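Local coordinates for protein putative amidohydrolase (Unidentified, PDB 3MKV) that probably acts as a zinc-dependent prolidase of the amidohydrolase superfamily, cleaving dipeptides that end in proline, at residues F6-G11 / L403-G408; R134-T139 / R182-M187; G255-D260 / H304-H309; V273-V278 / E312-A317; I401-V404 / R409-V412. All coordinates share one frame; numbering follows the deposited sequence.

Interactions 1 and 5 share strand 403-406, with centres about 8 Å apart. Interaction 1 packs the face bearing L403 and M405, almost wholly by aromatic, sulfur and aliphatic groups, onto the N-terminal strand 5-9, while interaction 5 joins the strand by backbone bonds to its hairpin partner 409-413. Interactions 3 and 4 lie in the TIM barrel and share helix 307-317; they touch, notably through the D260-R316 salt bridge. Interaction 4 is fully buried and apolar, whereas interaction 3 is partly buried, with an aliphatic touch beside a turned asparagine. Interaction 2, also in the barrel region but earlier in the chain, differs in being ionic and water-bridged near a subunit interface.

Interaction 1 (F6-G11 / L403-G408); sequences FLFRNG and LVMKDG
With CG of F8 anti to its carbonyl carbon (chi1 -69°) and CG of M405 anti to its backbone N (chi1 -178°), the ring and the thioether are sent at each other between two sheets. The packing belongs to the small beta-sandwich that N- and C-terminal parts of the chain build beside the TIM barrel in amidohydrolases: strand 5-9 lies in one sheet, strand 403-406 in the other, and no hydrogen bond links the two segments. M405 makes Met-aromatic contacts with both phenylalanines, in different ways. Its sulfur lies at the edge of the F8 ring and in its plane, SD being 3.9 Å from CZ of F8, while the bend at the end of the methionine chain sets its CE 4.0 Å from F8 CE2. Toward F6 the same sulfur stands above the ring face, at a distance, 5.5 Å from the ring centroid and 23° off the normal. L403 adds a methyl to the F8 edge, its CD2 being 4.1 Å from F8 CE1. Around this group I29 of strand 25-30 and V380 of strand 380-383 add to the hydrophobic filling, and H48 meets the F6 ring. At the hairpin end of strand 403-406 the F6 ring reaches the main chain, where its CE2 lies 3.7 Å from the carbonyl oxygen of G408.

Interaction 2 (R134-T139 / R182-M187); sequences RALSQT and REELQM
R134 is gripped by E184 at both its backbone and its side chain. The main-chain N of R134 donates to OE1 of E184 over 3.2 Å and nearly straight (168°), but it meets the oxygen from above the carboxylate, 67° out of its plane. The other oxygen serves the guanidinium, in a salt bridge of 3.2 Å between R134 NH2 and E184 OE2. The two flat groups are turned 76° against each other, so this is no coplanar, two-pronged pairing. A bend at chi2 of E184 folds the carboxylate back to face the arginine. Two waters lie at the edge of the guanidinium, in its plane: the first accepts from R134 NE and donates to E184 OE1 at 2.6 Å, the second accepts from R134 NH2 and donates to E183 OE1 at 3.2 Å. The methyl of M187 also lies near that plane, at the edge, its CE 4.0 Å from R134 NH2 and on the other side of that nitrogen from the second water. Less closely, CD1 of L136 rests 4.4 Å from CG of E184.

The pairing ties strand 135-137 to helix 174-187 in the TIM-barrel domain. L136 also bonds through its backbone to M195, two residues beyond the carboxylated K193 shared by both zinc ions. Further out, R169 is the stronger partner of E184 OE2 and also salt-bridges E183 OE1, so two arginines gather round one buried carboxylate, which would probably favour its ionised form. On the helix's flank, R182 salt-bridges D172 and E216 of a second subunit.

Interaction 3 (G255-D260 / H304-H309); sequences GNLIDD and HGAGLH
L257 lays one branch of its isobutyl group over the methyl of A306, with CD2 of L257 3.6 Å from CB of A306. Although its CB sets off away from the segment 304-309, CG lies beside the backbone N (chi1 -61°) and the chain curls back, so the tip makes the touch. The methyl of A306 is also 4.0 Å from the carbonyl oxygen of N256 and so sits against the turn backbone as well as the leucine. Next to it the carboxamide of N256 passes G307, its ND2 4.1 Å from CA of G307, and the CA atoms of N256 and G307 are 5.0 Å apart.

The segment 255-260 follows the barrel strand 251-254, whose last residue, H254, is a zinc ligand. It turns at once: a type I beta turn from G255 to I258 is closed by I258 N on G255 O at 3.2 Å, and D259 then serves as N-cap of helix 260-269. This is a beta-alpha loop of the TIM barrel, resting on the 304-309 segment, which leads into helix 307-317, and the side chain of N256 is about 9 Å from a zinc ion.

Across the two segments there is no hydrogen bond. The amide of N256 instead donates through ND2 to V303 O, just before the segment 304-309, and it packs on Y280. The contact itself therefore rests on van der Waals fit alone, with its directional hold supplied from just outside.

Interaction 4 (V273-V278 / E312-A317); sequences VVPTLV and EIMKRA
M314 carries this contact, reaching from helix 307-317 of the TIM barrel to V273 of the neighbouring barrel strand 272-274 and to P275 just after it, so that the outer helix is packed onto the barrel wall. Along the helix, E312 bonds H309 through its carboxylate, and I313 packs on A263 and D260. M314 follows, pointed at the strand; CG lies beside its backbone N (chi1 -81°), and the chain runs out and then bends at chi3. Its sulfur settles on V273, the two side chains crossing at about a right angle, with SD of M314 3.7 Å from both CB and CG1 of V273. The sulfur thus rests against the fork of the valine as well as one of its methyls. K315 and R316 form salt bridges with E350 and D260, and A317 touches A263.

T276, just beyond P275, bonds through OG1 to ND1 of the zinc ligand H254, so it is a second-shell neighbour of the metal site. No hydrogen bond crosses between the segments. The thioether finishes on the proline ring, CE of M314 lying 4.2 Å from CG of P275.

Interaction 5 (I401-V404 / R409-V412); sequences IPLV and RLFV
Backbone hydrogen bonds join V404 to F411 and V412. One bond runs from F411 N to V404 O, 2.9 Å long with an angle of 165° at the hydrogen. V412 N reaches the same oxygen only weakly, at 3.5 Å, so V404 O receives two successive amides. In return V404 N donates to V412 O, 2.7 Å away, but the carbonyl of V412 crowds a neighbour in the model and its place is less sure.

Apolar contacts lie on both faces of the strands. V404 and V412, an antiparallel hydrogen-bonded pair, turn their side chains to one face, where their CB atoms are 4.2 Å apart. R99 of helix 83-99 touches both of these side chains, and its NH1 bonds I401 O. On the other face L403 meets L410: the side chain of L410, with CG beside the backbone N (chi1 -62°), puts CD2 3.4 Å from CD1 of L403, a tight fit. The same methyl, CD2 of L410, is 3.5 Å from CG of L403, so it lies against the fork of that leucine. This leucine pair faces the sheet of strand 5-9, with L410 resting on F6.

A methyl also meets a polar atom, CG1 of V412 lying 3.4 Å from the carbonyl oxygen of P402.

Because F411 and V412 stand together opposite the single residue V404, strand 409-413 carries a classic beta bulge in its hairpin with strand 403-406, at the edge of the mixed sheet.

Interaction 1 (F6-G11 / L403-G408)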
# COMPACT_ATOMS: atom_id res chain seq x y z
N PHE A 6 36.59 15.39 45.81
CA PHE A 6 37.34 16.57 45.39
C PHE A 6 37.03 17.76 46.30
O PHE A 6 35.89 17.95 46.74
CB PHE A 6 37.02 16.94 43.94
CG PHE A 6 37.49 15.92 42.94
CD1 PHE A 6 38.68 16.11 42.26
CD2 PHE A 6 36.74 14.78 42.69
CE1 PHE A 6 39.11 15.17 41.33
CE2 PHE A 6 37.17 13.84 41.77
CZ PHE A 6 38.36 14.03 41.08
N LEU A 7 38.06 18.55 46.57
CA LEU A 7 37.90 19.74 47.38
C LEU A 7 38.53 20.96 46.71
O LEU A 7 39.76 21.08 46.63
CB LEU A 7 38.46 19.53 48.79
CG LEU A 7 38.13 20.66 49.77
CD1 LEU A 7 38.16 20.18 51.20
CD2 LEU A 7 39.09 21.82 49.57
N PHE A 8 37.67 21.84 46.22
CA PHE A 8 38.10 23.10 45.66
C PHE A 8 38.42 24.06 46.79
O PHE A 8 37.60 24.23 47.71
CB PHE A 8 37.00 23.68 44.77
CG PHE A 8 36.78 22.90 43.51
CD1 PHE A 8 37.39 23.29 42.33
CD2 PHE A 8 35.95 21.79 43.50
CE1 PHE A 8 37.18 22.58 41.16
CE2 PHE A 8 35.74 21.08 42.34
CZ PHE A 8 36.36 21.48 41.17
N ARG A 9 39.58 24.69 46.74
CA ARG A 9 40.05 25.58 47.79
C ARG A 9 40.79 26.81 47.23
O ARG A 9 41.40 26.73 46.19
CB ARG A 9 40.98 24.80 48.73
CG ARG A 9 41.31 25.49 50.04
CD ARG A 9 42.34 24.70 50.85
NE ARG A 9 43.65 24.67 50.21
CZ ARG A 9 44.47 25.72 50.14
NH1 ARG A 9 45.65 25.60 49.54
NH2 ARG A 9 44.12 26.88 50.67
N ASN A 10 40.79 27.90 47.98
CA ASN A 10 41.57 29.08 47.61
C ASN A 10 41.13 29.81 46.34
O ASN A 10 41.97 30.21 45.51
CB ASN A 10 43.05 28.71 47.49
CG ASN A 10 43.95 29.89 47.78
OD1 ASN A 10 43.75 30.61 48.77
ND2 ASN A 10 44.96 30.09 46.93
N GLY A 11 39.83 30.02 46.19
CA GLY A 11 39.31 30.75 45.04
C GLY A 11 38.09 31.61 45.32
O GLY A 11 37.53 31.58 46.42
N LEU A 403 39.89 24.42 33.97
CA LEU A 403 39.25 23.22 34.52
C LEU A 403 37.76 23.11 34.20
O LEU A 403 37.01 24.08 34.34
CB LEU A 403 39.48 23.12 36.03
CG LEU A 403 39.01 21.82 36.69
CD1 LEU A 403 39.92 21.44 37.85
CD2 LEU A 403 37.54 21.90 37.14
N VAL A 404 37.35 21.92 33.75
CA VAL A 404 35.95 21.64 33.43
C VAL A 404 35.50 20.32 34.05
O VAL A 404 36.00 19.26 33.69
CB VAL A 404 35.70 21.60 31.91
CG1 VAL A 404 34.23 21.25 31.62
CG2 VAL A 404 36.09 22.92 31.25
N MET A 405 34.54 20.39 34.97
CA MET A 405 34.08 19.23 35.71
C MET A 405 32.60 18.98 35.40
O MET A 405 31.78 19.88 35.57
CB MET A 405 34.27 19.45 37.22
CG MET A 405 33.86 18.28 38.11
SD MET A 405 34.29 18.45 39.87
CE MET A 405 32.77 18.97 40.59
N LYS A 406 32.27 17.77 34.96
CA LYS A 406 30.90 17.37 34.72
C LYS A 406 30.61 16.10 35.49
O LYS A 406 31.36 15.16 35.34
CB LYS A 406 30.63 17.17 33.23
CG LYS A 406 29.42 16.31 32.90
CD LYS A 406 29.46 15.84 31.45
CE LYS A 406 28.57 14.64 31.20
NZ LYS A 406 28.67 14.16 29.80
N ASP A 407 29.54 16.07 36.27
CA ASP A 407 29.19 14.90 37.06
C ASP A 407 30.34 14.46 37.98
O ASP A 407 30.57 13.26 38.16
CB ASP A 407 28.80 13.72 36.16
CG ASP A 407 27.41 13.87 35.57
OD1 ASP A 407 27.25 13.59 34.36
OD2 ASP A 407 26.48 14.27 36.30
N GLY A 408 31.06 15.43 38.55
CA GLY A 408 32.14 15.12 39.48
C GLY A 408 33.38 14.48 38.86
O GLY A 408 34.21 13.92 39.57

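Interaction 2 (R134-T139 / R182-M187)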
# COMPACT_ATOMS: atom_id res chain seq x y z
N ARG A 134 13.04 14.96 17.06
CA ARG A 134 12.83 15.76 15.86
C ARG A 134 11.82 16.88 16.10
O ARG A 134 10.78 16.66 16.72
CB ARG A 134 12.37 14.88 14.71
CG ARG A 134 13.48 14.06 14.10
CD ARG A 134 12.91 13.05 13.12
NE ARG A 134 12.22 11.94 13.79
CZ ARG A 134 11.33 11.16 13.19
NH1 ARG A 134 11.01 11.38 11.93
NH2 ARG A 134 10.76 10.16 13.85
N ALA A 135 12.14 18.07 15.61
CA ALA A 135 11.22 19.19 15.67
C ALA A 135 9.96 18.89 14.87
O ALA A 135 10.04 18.36 13.76
CB ALA A 135 11.90 20.43 15.11
N LEU A 136 8.80 19.22 15.43
CA LEU A 136 7.55 19.08 14.68
C LEU A 136 7.28 20.30 13.79
O LEU A 136 7.30 21.44 14.24
CB LEU A 136 6.37 18.84 15.62
CG LEU A 136 6.03 17.37 15.93
CD1 LEU A 136 7.22 16.59 16.46
CD2 LEU A 136 4.88 17.30 16.91
N SER A 137 7.05 20.05 12.52
CA SER A 137 6.74 21.11 11.58
C SER A 137 5.52 20.71 10.76
O SER A 137 5.25 19.51 10.57
CB SER A 137 7.93 21.37 10.66
OG SER A 137 7.58 22.27 9.63
N GLN A 138 4.78 21.70 10.28
CA GLN A 138 3.68 21.47 9.36
C GLN A 138 4.29 21.39 7.97
O GLN A 138 5.46 21.72 7.77
CB GLN A 138 2.68 22.62 9.42
CG GLN A 138 3.29 23.93 8.94
CD GLN A 138 2.28 25.03 8.69
OE1 GLN A 138 1.66 25.56 9.62
NE2 GLN A 138 2.12 25.40 7.43
N THR A 139 3.48 20.98 7.01
CA THR A 139 3.89 20.97 5.62
C THR A 139 4.27 22.38 5.15
O THR A 139 3.51 23.34 5.31
CB THR A 139 2.77 20.44 4.75
OG1 THR A 139 2.58 19.05 5.04
CG2 THR A 139 3.07 20.63 3.28
N ARG A 182 3.74 11.52 20.69
CA ARG A 182 3.75 10.29 21.47
C ARG A 182 4.93 9.41 21.05
O ARG A 182 5.58 8.79 21.89
CB ARG A 182 2.41 9.56 21.34
CG ARG A 182 1.27 10.25 22.08
CD ARG A 182 -0.08 9.60 21.76
NE ARG A 182 -1.16 10.24 22.49
CZ ARG A 182 -2.45 10.01 22.28
NH1 ARG A 182 -2.85 9.13 21.37
NH2 ARG A 182 -3.35 10.64 23.01
N GLU A 183 5.21 9.39 19.75
CA GLU A 183 6.38 8.68 19.21
C GLU A 183 7.71 9.23 19.72
O GLU A 183 8.59 8.47 20.13
CB GLU A 183 6.35 8.69 17.68
CG GLU A 183 5.13 7.95 17.12
CD GLU A 183 5.07 7.95 15.61
OE1 GLU A 183 6.04 8.39 14.98
OE2 GLU A 183 4.03 7.51 15.05
N GLU A 184 7.87 10.55 19.69
CA GLU A 184 9.10 11.17 20.13
C GLU A 184 9.31 10.91 21.62
O GLU A 184 10.42 10.60 22.06
CB GLU A 184 9.11 12.68 19.84
CG GLU A 184 9.13 13.06 18.36
CD GLU A 184 10.23 12.37 17.57
OE1 GLU A 184 11.40 12.39 18.01
OE2 GLU A 184 9.92 11.81 16.49
N LEU A 185 8.24 11.03 22.39
CA LEU A 185 8.31 10.77 23.81
C LEU A 185 8.66 9.30 24.11
O LEU A 185 9.49 9.03 24.97
CB LEU A 185 6.99 11.17 24.48
CG LEU A 185 6.68 12.67 24.57
CD1 LEU A 185 5.29 12.92 25.11
CD2 LEU A 185 7.70 13.36 25.45
N GLN A 186 8.04 8.36 23.39
CA GLN A 186 8.35 6.95 23.64
C GLN A 186 9.79 6.65 23.26
O GLN A 186 10.43 5.78 23.86
CB GLN A 186 7.38 6.00 22.91
CG GLN A 186 7.89 5.47 21.57
CD GLN A 186 8.86 4.27 21.68
OE1 GLN A 186 8.55 3.25 22.31
NE2 GLN A 186 10.01 4.39 21.03
N MET A 187 10.30 7.38 22.27
CA MET A 187 11.67 7.18 21.83
C MET A 187 12.70 7.82 22.79
O MET A 187 13.90 7.56 22.69
CB MET A 187 11.87 7.64 20.37
CG MET A 187 11.56 6.54 19.34
SD MET A 187 11.74 6.92 17.57
CE MET A 187 10.82 8.43 17.43
O HOH W 1 13.28 11.10 16.66
O HOH W 2 8.82 7.80 13.59

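Interaction 3 (G255-D260 / H304-H309)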
# COMPACT_ATOMS: atom_id res chain seq x y z
N GLY A 255 12.55 34.81 19.19
CA GLY A 255 11.69 35.93 19.59
C GLY A 255 12.21 37.28 19.10
O GLY A 255 11.96 38.31 19.73
N ASN A 256 12.90 37.27 17.97
CA ASN A 256 13.61 38.44 17.47
C ASN A 256 12.76 39.70 17.29
O ASN A 256 13.17 40.80 17.68
CB ASN A 256 14.31 38.12 16.15
CG ASN A 256 15.53 37.24 16.33
OD1 ASN A 256 15.46 36.18 16.97
ND2 ASN A 256 16.64 37.66 15.75
N LEU A 257 11.60 39.55 16.67
CA LEU A 257 10.76 40.69 16.32
C LEU A 257 9.67 40.94 17.36
O LEU A 257 8.64 41.55 17.07
CB LEU A 257 10.14 40.49 14.94
CG LEU A 257 11.21 40.37 13.84
CD1 LEU A 257 10.61 39.96 12.50
CD2 LEU A 257 11.98 41.68 13.72
N ILE A 258 9.88 40.45 18.57
CA ILE A 258 8.91 40.64 19.62
C ILE A 258 8.74 42.13 19.89
O ILE A 258 9.66 42.92 19.65
CB ILE A 258 9.34 39.91 20.92
CG1 ILE A 258 8.21 39.92 21.94
CG2 ILE A 258 10.61 40.53 21.49
CD1 ILE A 258 8.45 38.95 23.08
N ASP A 259 7.57 42.51 20.39
CA ASP A 259 7.30 43.89 20.74
C ASP A 259 6.93 44.03 22.22
O ASP A 259 6.57 43.04 22.87
CB ASP A 259 6.20 44.47 19.85
CG ASP A 259 4.86 43.77 20.06
OD1 ASP A 259 4.78 42.87 20.93
OD2 ASP A 259 3.89 44.13 19.35
N ASP A 260 7.02 45.25 22.74
CA ASP A 260 6.69 45.53 24.14
C ASP A 260 5.44 44.79 24.59
O ASP A 260 5.42 44.16 25.65
CB ASP A 260 6.50 47.02 24.34
CG ASP A 260 7.75 47.82 24.06
OD1 ASP A 260 7.77 48.58 23.08
OD2 ASP A 260 8.74 47.66 24.82
N HIS A 304 17.90 39.68 11.65
CA HIS A 304 19.24 39.89 12.20
C HIS A 304 19.44 41.21 12.95
O HIS A 304 20.00 41.22 14.05
CB HIS A 304 20.28 39.72 11.09
CG HIS A 304 21.68 40.03 11.51
ND1 HIS A 304 22.68 40.32 10.61
CD2 HIS A 304 22.24 40.10 12.74
CE1 HIS A 304 23.80 40.55 11.27
NE2 HIS A 304 23.56 40.43 12.57
N GLY A 305 18.98 42.32 12.36
CA GLY A 305 19.21 43.65 12.95
C GLY A 305 18.36 44.03 14.16
O GLY A 305 18.70 44.96 14.89
N ALA A 306 17.25 43.32 14.37
CA ALA A 306 16.32 43.63 15.46
C ALA A 306 16.69 42.91 16.76
O ALA A 306 16.25 43.29 17.85
CB ALA A 306 14.91 43.27 15.05
N GLY A 307 17.51 41.87 16.63
CA GLY A 307 17.87 41.02 17.76
C GLY A 307 18.42 41.76 18.96
O GLY A 307 17.93 41.58 20.08
N LEU A 308 19.44 42.58 18.75
CA LEU A 308 20.05 43.31 19.85
C LEU A 308 18.98 44.12 20.60
O LEU A 308 18.95 44.12 21.83
CB LEU A 308 21.16 44.23 19.32
CG LEU A 308 22.41 44.45 20.18
CD1 LEU A 308 23.04 43.14 20.61
CD2 LEU A 308 23.43 45.32 19.43
N HIS A 309 18.10 44.77 19.86
CA HIS A 309 17.06 45.58 20.48
C HIS A 309 15.97 44.76 21.21
O HIS A 309 15.43 45.21 22.24
CB HIS A 309 16.43 46.54 19.46
CG HIS A 309 15.35 47.41 20.02
ND1 HIS A 309 15.55 48.25 21.10
CD2 HIS A 309 14.05 47.58 19.66
CE1 HIS A 309 14.43 48.89 21.38
NE2 HIS A 309 13.51 48.50 20.52

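Interaction 4 (V273-V278 / E312-A317)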
# COMPACT_ATOMS: atom_id res chain seq x y z
N VAL A 273 11.78 33.18 27.17
CA VAL A 273 12.33 33.34 25.83
C VAL A 273 13.82 32.99 25.78
O VAL A 273 14.56 33.22 26.73
CB VAL A 273 12.11 34.76 25.25
CG1 VAL A 273 12.62 34.82 23.82
CG2 VAL A 273 10.63 35.12 25.28
N VAL A 274 14.23 32.42 24.66
CA VAL A 274 15.63 32.05 24.46
C VAL A 274 16.14 32.66 23.16
O VAL A 274 15.94 32.09 22.07
CB VAL A 274 15.82 30.51 24.38
CG1 VAL A 274 17.30 30.20 24.28
CG2 VAL A 274 15.19 29.82 25.59
N PRO A 275 16.79 33.82 23.27
CA PRO A 275 17.37 34.53 22.14
C PRO A 275 18.57 33.75 21.64
O PRO A 275 19.26 33.12 22.44
CB PRO A 275 17.83 35.86 22.75
CG PRO A 275 17.13 35.95 24.09
CD PRO A 275 17.00 34.53 24.54
N THR A 276 18.84 33.80 20.34
CA THR A 276 19.98 33.08 19.79
C THR A 276 20.77 33.96 18.83
O THR A 276 21.03 33.58 17.68
CB THR A 276 19.52 31.77 19.10
OG1 THR A 276 18.59 32.07 18.05
CG2 THR A 276 18.83 30.85 20.12
N LEU A 277 21.15 35.14 19.32
CA LEU A 277 21.75 36.22 18.50
C LEU A 277 23.01 35.87 17.71
O LEU A 277 23.18 36.29 16.57
CB LEU A 277 22.03 37.46 19.38
CG LEU A 277 20.85 38.00 20.18
CD1 LEU A 277 21.25 39.21 21.00
CD2 LEU A 277 19.71 38.35 19.24
N VAL A 278 23.90 35.11 18.32
CA VAL A 278 25.18 34.81 17.69
C VAL A 278 25.01 34.14 16.32
O VAL A 278 25.82 34.33 15.41
CB VAL A 278 26.05 33.92 18.61
CG1 VAL A 278 25.34 32.59 18.90
CG2 VAL A 278 27.43 33.70 18.00
N GLU A 312 16.51 44.45 24.93
CA GLU A 312 16.11 45.63 25.69
C GLU A 312 14.61 45.60 25.96
O GLU A 312 14.17 45.80 27.10
CB GLU A 312 16.48 46.91 24.93
CG GLU A 312 17.98 47.10 24.71
CD GLU A 312 18.28 48.06 23.56
OE1 GLU A 312 17.33 48.57 22.94
OE2 GLU A 312 19.48 48.29 23.27
N ILE A 313 13.84 45.33 24.91
CA ILE A 313 12.39 45.15 25.01
C ILE A 313 11.99 44.09 26.05
O ILE A 313 11.06 44.29 26.83
CB ILE A 313 11.76 44.79 23.63
CG1 ILE A 313 11.79 45.99 22.69
CG2 ILE A 313 10.33 44.24 23.78
CD1 ILE A 313 11.27 45.69 21.30
N MET A 314 12.70 42.97 26.05
CA MET A 314 12.32 41.85 26.93
C MET A 314 12.70 42.11 28.37
O MET A 314 11.99 41.71 29.29
CB MET A 314 12.92 40.53 26.44
CG MET A 314 12.14 39.88 25.29
SD MET A 314 12.88 38.37 24.63
CE MET A 314 14.26 38.99 23.68
N LYS A 315 13.83 42.79 28.57
CA LYS A 315 14.27 43.15 29.92
C LYS A 315 13.28 44.13 30.54
O LYS A 315 12.79 43.93 31.65
CB LYS A 315 15.66 43.77 29.88
CG LYS A 315 16.15 44.24 31.23
CD LYS A 315 17.53 44.87 31.12
CE LYS A 315 18.05 45.32 32.48
NZ LYS A 315 19.48 45.77 32.41
N ARG A 316 13.00 45.20 29.81
CA ARG A 316 12.03 46.19 30.21
C ARG A 316 10.74 45.52 30.65
O ARG A 316 10.08 45.95 31.60
CB ARG A 316 11.76 47.14 29.04
CG ARG A 316 10.98 48.40 29.38
CD ARG A 316 10.76 49.22 28.12
NE ARG A 316 12.04 49.55 27.48
CZ ARG A 316 12.26 49.51 26.17
NH1 ARG A 316 11.30 49.13 25.33
NH2 ARG A 316 13.46 49.83 25.69
N ALA A 317 10.38 44.44 29.96
CA ALA A 317 9.15 43.72 30.26
C ALA A 317 9.28 42.75 31.44
O ALA A 317 8.28 42.26 31.98
CB ALA A 317 8.67 42.98 29.03

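Interaction 5 (I401-V404 / R409-V412)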
# COMPACT_ATOMS: atom_id res chain seq x y z
N ILE A 401 39.78 28.82 30.62
CA ILE A 401 38.96 27.88 31.36
C ILE A 401 39.76 26.61 31.58
O ILE A 401 39.49 25.58 30.96
CB ILE A 401 37.63 27.57 30.63
CG1 ILE A 401 36.96 28.86 30.16
CG2 ILE A 401 36.69 26.79 31.54
CD1 ILE A 401 35.49 28.70 29.82
N PRO A 402 40.77 26.69 32.46
CA PRO A 402 41.69 25.61 32.81
C PRO A 402 41.04 24.33 33.31
O PRO A 402 41.60 23.25 33.12
CB PRO A 402 42.54 26.23 33.94
CG PRO A 402 41.76 27.43 34.40
CD PRO A 402 41.07 27.93 33.18
N LEU A 403 39.89 24.42 33.97
CA LEU A 403 39.25 23.22 34.52
C LEU A 403 37.76 23.11 34.20
O LEU A 403 37.01 24.08 34.34
CB LEU A 403 39.48 23.12 36.03
CG LEU A 403 39.01 21.82 36.69
CD1 LEU A 403 39.92 21.44 37.85
CD2 LEU A 403 37.54 21.90 37.14
N VAL A 404 37.35 21.92 33.75
CA VAL A 404 35.95 21.64 33.43
C VAL A 404 35.50 20.32 34.05
O VAL A 404 36.00 19.26 33.69
CB VAL A 404 35.70 21.60 31.91
CG1 VAL A 404 34.23 21.25 31.62
CG2 VAL A 404 36.09 22.92 31.25
N ARG A 409 33.51 14.56 37.54
CA ARG A 409 34.72 14.08 36.88
C ARG A 409 35.33 15.24 36.11
O ARG A 409 34.62 16.12 35.64
CB ARG A 409 34.41 12.92 35.92
CG ARG A 409 33.51 11.84 36.51
CD ARG A 409 33.51 10.57 35.67
NE ARG A 409 34.69 9.75 35.91
CZ ARG A 409 34.75 8.43 35.74
NH1 ARG A 409 33.68 7.77 35.32
NH2 ARG A 409 35.88 7.77 35.99
N LEU A 410 36.65 15.22 35.99
CA LEU A 410 37.36 16.25 35.26
C LEU A 410 37.52 15.83 33.82
O LEU A 410 38.06 14.77 33.52
CB LEU A 410 38.75 16.49 35.87
CG LEU A 410 38.79 16.98 37.32
CD1 LEU A 410 40.19 16.80 37.92
CD2 LEU A 410 38.32 18.43 37.43
N PHE A 411 37.03 16.67 32.92
CA PHE A 411 37.20 16.46 31.49
C PHE A 411 38.43 17.22 31.02
O PHE A 411 39.07 16.87 30.03
CB PHE A 411 35.97 16.98 30.74
CG PHE A 411 36.24 17.31 29.29
CD1 PHE A 411 36.26 18.62 28.86
CD2 PHE A 411 36.47 16.30 28.37
CE1 PHE A 411 36.51 18.92 27.53
CE2 PHE A 411 36.73 16.59 27.04
CZ PHE A 411 36.75 17.90 26.62
N VAL A 412 38.73 18.29 31.75
CA VAL A 412 39.82 19.18 31.42
C VAL A 412 40.35 19.83 32.68
O VAL A 412 39.66 20.63 33.32
CB VAL A 412 39.37 20.27 30.45
CG1 VAL A 412 40.25 21.50 30.58
CG2 VAL A 412 39.38 19.75 29.03